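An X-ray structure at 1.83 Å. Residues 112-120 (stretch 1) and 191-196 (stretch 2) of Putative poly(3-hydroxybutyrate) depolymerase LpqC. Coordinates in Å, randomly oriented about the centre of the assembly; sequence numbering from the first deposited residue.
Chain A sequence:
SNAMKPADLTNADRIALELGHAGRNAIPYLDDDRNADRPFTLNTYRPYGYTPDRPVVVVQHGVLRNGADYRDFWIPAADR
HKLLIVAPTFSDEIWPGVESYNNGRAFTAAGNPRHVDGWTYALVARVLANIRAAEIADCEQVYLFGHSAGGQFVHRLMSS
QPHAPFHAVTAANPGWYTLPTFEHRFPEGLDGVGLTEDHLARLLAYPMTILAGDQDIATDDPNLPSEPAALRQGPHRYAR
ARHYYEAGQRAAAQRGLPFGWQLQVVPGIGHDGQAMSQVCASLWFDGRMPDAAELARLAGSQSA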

# COMPACT_ATOMS: atom_id res chain seq x y z
N ASN A 112 -24.64 -0.09 -0.39
CA ASN A 112 -24.59 -0.04 1.08
C ASN A 112 -23.21 -0.45 1.57
O ASN A 112 -22.53 -1.26 0.91
CB ASN A 112 -25.66 -0.92 1.67
CG ASN A 112 -27.01 -0.56 1.15
OD1 ASN A 112 -27.72 -1.39 0.58
ND2 ASN A 112 -27.37 0.73 1.27
N PRO A 113 -22.81 0.10 2.72
CA PRO A 113 -21.45 -0.26 3.15
C PRO A 113 -21.30 -1.73 3.54
O PRO A 113 -22.19 -2.29 4.18
CB PRO A 113 -21.19 0.65 4.35
CG PRO A 113 -22.52 1.14 4.81
CD PRO A 113 -23.52 0.97 3.69
N ARG A 114 -20.22 -2.36 3.09
CA ARG A 114 -19.80 -3.68 3.59
C ARG A 114 -19.00 -3.45 4.90
O ARG A 114 -18.41 -2.38 5.10
CB ARG A 114 -18.90 -4.37 2.55
CG ARG A 114 -19.68 -4.85 1.32
CD ARG A 114 -18.76 -5.49 0.24
NE ARG A 114 -18.24 -6.76 0.71
CZ ARG A 114 -16.95 -6.98 0.95
NH1 ARG A 114 -16.08 -6.00 0.75
NH2 ARG A 114 -16.52 -8.18 1.38
N HIS A 115 -18.98 -4.44 5.79
CA HIS A 115 -18.18 -4.30 7.00
C HIS A 115 -16.70 -4.20 6.63
O HIS A 115 -16.25 -4.83 5.68
CB HIS A 115 -18.38 -5.45 8.01
CG HIS A 115 -17.77 -5.13 9.34
ND1 HIS A 115 -16.40 -5.15 9.56
CD2 HIS A 115 -18.33 -4.70 10.50
CE1 HIS A 115 -16.14 -4.78 10.80
NE2 HIS A 115 -17.29 -4.51 11.39
N VAL A 116 -15.96 -3.38 7.37
CA VAL A 116 -14.56 -3.12 7.01
C VAL A 116 -13.69 -4.37 7.00
O VAL A 116 -12.67 -4.41 6.32
CB VAL A 116 -13.88 -1.98 7.89
CG1 VAL A 116 -14.42 -0.63 7.56
CG2 VAL A 116 -13.98 -2.31 9.37
N ASP A 117 -14.05 -5.43 7.72
CA ASP A 117 -13.17 -6.58 7.60
C ASP A 117 -13.41 -7.39 6.34
O ASP A 117 -12.65 -8.30 6.02
CB ASP A 117 -13.08 -7.44 8.85
CG ASP A 117 -14.30 -7.47 9.62
OD1 ASP A 117 -15.35 -7.99 9.12
OD2 ASP A 117 -14.20 -6.98 10.79
N GLY A 118 -14.41 -6.99 5.57
CA GLY A 118 -14.67 -7.60 4.28
C GLY A 118 -14.02 -6.85 3.12
O GLY A 118 -14.09 -7.30 1.96
N TRP A 119 -13.44 -5.69 3.41
CA TRP A 119 -12.85 -4.88 2.33
C TRP A 119 -11.57 -5.55 1.84
O TRP A 119 -10.94 -6.32 2.57
CB TRP A 119 -12.57 -3.42 2.76
CG TRP A 119 -13.79 -2.62 3.17
CD1 TRP A 119 -15.08 -3.07 3.37
CD2 TRP A 119 -13.82 -1.22 3.45
NE1 TRP A 119 -15.90 -2.03 3.76
CE2 TRP A 119 -15.15 -0.89 3.80
CE3 TRP A 119 -12.85 -0.21 3.41
CZ2 TRP A 119 -15.52 0.42 4.12
CZ3 TRP A 119 -13.22 1.10 3.74
CH2 TRP A 119 -14.54 1.39 4.10
N THR A 120 -11.21 -5.27 0.58
CA THR A 120 -10.00 -5.85 -0.04
C THR A 120 -8.78 -5.55 0.86
O THR A 120 -7.89 -6.39 1.02
CB THR A 120 -9.76 -5.25 -1.44
OG1 THR A 120 -11.00 -5.16 -2.15
CG2 THR A 120 -8.72 -6.14 -2.27
N ASP A 191 -17.10 9.30 4.80
CA ASP A 191 -18.51 9.17 5.18
C ASP A 191 -19.15 8.00 4.42
O ASP A 191 -18.64 7.61 3.37
CB ASP A 191 -19.29 10.47 4.92
CG ASP A 191 -20.47 10.64 5.87
OD1 ASP A 191 -20.53 9.95 6.91
OD2 ASP A 191 -21.34 11.52 5.59
N GLY A 192 -20.22 7.44 4.98
CA GLY A 192 -21.07 6.50 4.27
C GLY A 192 -20.58 5.06 4.21
O GLY A 192 -21.17 4.24 3.45
N VAL A 193 -19.55 4.73 5.00
CA VAL A 193 -18.95 3.39 5.02
C VAL A 193 -18.72 2.79 6.41
O VAL A 193 -17.92 1.87 6.55
CB VAL A 193 -17.61 3.37 4.23
CG1 VAL A 193 -17.88 3.32 2.74
CG2 VAL A 193 -16.69 4.55 4.64
N GLY A 194 -19.41 3.32 7.42
CA GLY A 194 -19.30 2.81 8.80
C GLY A 194 -17.98 3.08 9.53
O GLY A 194 -17.62 2.37 10.48
N LEU A 195 -17.27 4.11 9.10
CA LEU A 195 -16.02 4.52 9.77
C LEU A 195 -16.33 5.52 10.89
O LEU A 195 -17.38 6.14 10.88
CB LEU A 195 -15.07 5.13 8.76
CG LEU A 195 -14.53 4.15 7.71
CD1 LEU A 195 -13.65 4.87 6.67
CD2 LEU A 195 -13.80 2.97 8.35
N THR A 196 -15.42 5.69 11.84
CA THR A 196 -15.68 6.55 13.03
C THR A 196 -14.59 7.60 13.20
O THR A 196 -13.55 7.52 12.54
CB THR A 196 -15.70 5.71 14.30
OG1 THR A 196 -14.39 5.18 14.53
CG2 THR A 196 -16.70 4.54 14.18
O HOH W 1 -18.60 -0.51 7.16

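The two stretches are far apart in the chain but fold against each other through a small apolar contact. Together they bury 248 Å² of surface. Neither contributes a strand to the other, and no direct hydrogen bond crosses between them. The fit depends on shape, helped by one bridging water.

Stretch 1 is mostly loop, with a short 3-10 segment from Val-116 to Gly-118. Stretch 2 has no regular helix or strand. The two backbones come nearest at Pro-113 and Val-193, whose CA atoms lie 4.8 Å apart. The Pro-113 ring fills this narrow gap, its CB 3.6 Å from Val-193 CA.

Three side chains of stretch 1 point toward stretch 2: Pro-113, Val-116 and Trp-119. Val-193 meets all three residues and has the largest area covered in the contact. Its CA-to-CB bond runs sideways. Its CA meets Pro-113 and its CB meets Trp-119. Val-193 CB sits over the notch between Pro-113 CB and Trp-119 CZ2, which are 5.7 Å apart.

Pro-113 lies against the backbone of stretch 2. Its CG is 3.6 Å from Gly-192 O. The ring is compact and sits flush with the main chain there. Gly-192 and Gly-194 flank Val-193, and both have positive phi, which glycine tolerates well. At Gly-194 a CB would point toward stretch 1; without one, the chain presents only backbone on that side.

Trp-119 is buried, and about as much of it is covered by stretch 2 as of Pro-113. Val-193 meets the indole at its edge, near the ring plane, with Trp-119 CZ2 3.6 Å from Val-193 CB. This is an apolar contact, not a stack. Further round the ring, Trp-119 CH2 lies 4.4 Å from Leu-195 CD1, a looser approach.

Leu-195 also starts sideways, but the end of its side chain comes nearer to stretch 1. Its forked end reaches both Val-116 and Trp-119. Leu-195 CD2 is the branch next to Val-116, 3.7 Å from Val-116 CG1, while both branches lie at similar distances from Trp-119 CH2. Val-116 CG1 also comes within 4.4 Å of Val-193 O, so the valine borders both backbone and side chain of stretch 2.

The polar link is water 1. It donates to Arg-114 O at 2.8 Å and to Val-193 O at 2.5 Å. These two carbonyls are thus joined without touching each other. Arg-114 O also accepts a hydrogen bond from Trp-119 NE1, at 2.9 Å. That bond ties the indole back to its own stretch and satisfies its polar nitrogen, while CZ2 and CH2 meet the aliphatic groups of stretch 2.

Other bonds brace the turn of stretch 1. Gly-118 N donates to His-115 O at 2.8 Å. The Arg-114 side chain folds back, with NH1 and NH2 donating to Gly-118 O at 2.7 and 2.6 Å.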